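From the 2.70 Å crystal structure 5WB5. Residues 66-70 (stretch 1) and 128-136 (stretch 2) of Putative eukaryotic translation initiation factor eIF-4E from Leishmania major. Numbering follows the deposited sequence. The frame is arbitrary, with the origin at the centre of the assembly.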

# COMPACT_ATOMS: atom_id res chain seq x y z
N LYS A 66 1.79 -3.55 -10.74
CA LYS A 66 2.01 -2.63 -11.84
C LYS A 66 2.46 -1.27 -11.30
O LYS A 66 1.93 -0.80 -10.28
CB LYS A 66 0.73 -2.46 -12.66
CG LYS A 66 0.22 -3.75 -13.30
CD LYS A 66 1.08 -4.19 -14.47
CE LYS A 66 0.65 -5.54 -15.02
NZ LYS A 66 -0.79 -5.56 -15.41
N PRO A 67 3.44 -0.62 -11.92
CA PRO A 67 3.85 0.70 -11.45
C PRO A 67 2.75 1.73 -11.65
O PRO A 67 1.91 1.62 -12.56
CB PRO A 67 5.08 1.03 -12.30
CG PRO A 67 4.92 0.21 -13.52
CD PRO A 67 4.23 -1.05 -13.08
N LEU A 68 2.75 2.74 -10.79
CA LEU A 68 1.74 3.79 -10.87
C LEU A 68 1.92 4.62 -12.14
O LEU A 68 0.93 5.12 -12.69
CB LEU A 68 1.81 4.68 -9.64
CG LEU A 68 1.82 3.93 -8.30
CD1 LEU A 68 2.09 4.89 -7.16
CD2 LEU A 68 0.51 3.19 -8.08
N HIS A 69 3.15 4.78 -12.61
CA HIS A 69 3.39 5.53 -13.84
C HIS A 69 2.64 4.93 -15.02
O HIS A 69 2.25 5.66 -15.94
CB HIS A 69 4.89 5.57 -14.14
CG HIS A 69 5.22 6.14 -15.48
ND1 HIS A 69 4.53 7.19 -16.04
CD2 HIS A 69 6.19 5.81 -16.37
CE1 HIS A 69 5.04 7.48 -17.22
NE2 HIS A 69 6.05 6.66 -17.45
N ALA A 70 2.42 3.62 -15.01
CA ALA A 70 1.71 2.93 -16.07
C ALA A 70 0.31 2.50 -15.67
O ALA A 70 -0.40 1.89 -16.48
CB ALA A 70 2.51 1.70 -16.53
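Stretch 2, residues 128-136: AEAKTDLDK

Stretch 2 approaches as a loop, Ala128 to Thr132, that turns into a helix at Asp133; the helix runs on past Lys136. Phi/psi values mark the change: Thr132 is still extended at -74/158, whereas Asp133 to Lys136 lie near -60/-40, and Lys136 N donates to Thr132 O at 2.9 Å. Stretch 1 has no regular helix or strand, and Ala70 N bonds back to Pro67 O at 3.2 Å. The register is set by two CA pairs, Leu68 CA to Asp135 CA at 6.0 Å and His69 CA to Thr132 CA at 6.9 Å, so the chain order is reversed between the stretches. Together they bury 312 Å², most of it at His69, Asp135 and Leu68.

Asp135 is the polar centre. Its CA-to-CB bond points sideways, but chi1 of -65° (m) brings the carboxylate nearer to stretch 1. There OD1 accepts from Leu68 N at 2.7 Å, with an N-H...O angle of 132°, and weakly from His69 N at 3.4 Å and 146°. One oxygen thus meets two successive amides. The same side chain is tied to the start of its helix: Thr132, at the N-cap, accepts from Asp135 N through OG1 at 3.2 Å and 169°, and OG1 donates a weak bond to Asp135 OD2 at 2.9 Å.

Leu68 points toward stretch 2 and is buried. Besides the hydrogen bond from its backbone N, Leu68 brings CB to 3.3 Å from Asp135 OD1, and makes an apolar contact in which Leu68 CD1 is 3.8 Å from Leu134 CG.

His69, also directed toward stretch 2, covers the loop. Its CB lies 3.9 Å from Thr132 CG2 and 3.6 Å from Asp135 OD2. With chi1 at 171° (t), the imidazole reaches Glu129, whose OE2 sits at the ring edge, 2.9 Å from His69 CD2 and 3.0 Å from His69 NE2. Glu129 is poorly ordered, so these last distances carry less weight.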

# COMPACT_ATOMS: atom_id res chain seq x y z
N ALA A 128 13.09 0.69 -21.59
CA ALA A 128 12.92 0.75 -20.15
C ALA A 128 13.38 2.10 -19.62
O ALA A 128 14.32 2.71 -20.14
CB ALA A 128 13.70 -0.37 -19.46
N GLU A 129 12.71 2.56 -18.57
CA GLU A 129 12.94 3.87 -18.00
C GLU A 129 13.15 3.74 -16.50
O GLU A 129 12.85 2.70 -15.89
CB GLU A 129 11.77 4.82 -18.30
CG GLU A 129 10.42 4.31 -17.80
CD GLU A 129 9.25 4.94 -18.53
OE1 GLU A 129 9.49 5.77 -19.43
OE2 GLU A 129 8.10 4.60 -18.20
N ALA A 130 13.67 4.80 -15.89
CA ALA A 130 13.92 4.82 -14.46
C ALA A 130 12.61 5.02 -13.70
O ALA A 130 11.72 5.74 -14.15
CB ALA A 130 14.91 5.92 -14.10
N LYS A 131 12.51 4.37 -12.54
CA LYS A 131 11.32 4.52 -11.71
C LYS A 131 11.05 5.99 -11.44
O LYS A 131 11.97 6.77 -11.18
CB LYS A 131 11.50 3.76 -10.39
CG LYS A 131 11.36 2.26 -10.50
CD LYS A 131 11.34 1.61 -9.12
CE LYS A 131 11.17 0.10 -9.20
NZ LYS A 131 12.26 -0.55 -9.99
N THR A 132 9.78 6.37 -11.50
CA THR A 132 9.40 7.73 -11.18
C THR A 132 9.46 7.96 -9.68
O THR A 132 9.41 7.02 -8.88
CB THR A 132 7.99 8.03 -11.70
OG1 THR A 132 7.04 7.19 -11.03
CG2 THR A 132 7.92 7.77 -13.20
N ASP A 133 9.58 9.23 -9.29
CA ASP A 133 9.56 9.57 -7.87
C ASP A 133 8.27 9.10 -7.21
O ASP A 133 8.27 8.75 -6.03
CB ASP A 133 9.73 11.08 -7.70
CG ASP A 133 11.12 11.55 -8.07
OD1 ASP A 133 12.10 10.82 -7.79
OD2 ASP A 133 11.25 12.66 -8.63
N LEU A 134 7.16 9.08 -7.95
CA LEU A 134 5.90 8.59 -7.40
C LEU A 134 6.00 7.10 -7.06
O LEU A 134 5.61 6.67 -5.97
CB LEU A 134 4.76 8.84 -8.39
CG LEU A 134 3.37 8.38 -7.96
CD1 LEU A 134 2.90 9.14 -6.74
CD2 LEU A 134 2.40 8.56 -9.11
N ASP A 135 6.51 6.30 -8.00
CA ASP A 135 6.70 4.88 -7.71
C ASP A 135 7.66 4.69 -6.54
O ASP A 135 7.45 3.82 -5.69
CB ASP A 135 7.23 4.15 -8.95
CG ASP A 135 6.22 4.14 -10.09
OD1 ASP A 135 5.01 3.95 -9.83
OD2 ASP A 135 6.65 4.32 -11.25
N LYS A 136 8.73 5.49 -6.50
CA LYS A 136 9.71 5.35 -5.41
C LYS A 136 9.07 5.65 -4.06
O LYS A 136 9.33 4.95 -3.08
CB LYS A 136 10.90 6.28 -5.66
CG LYS A 136 11.79 5.88 -6.83
CD LYS A 136 12.85 6.93 -7.10
CE LYS A 136 13.70 6.57 -8.31
NZ LYS A 136 14.60 7.69 -8.71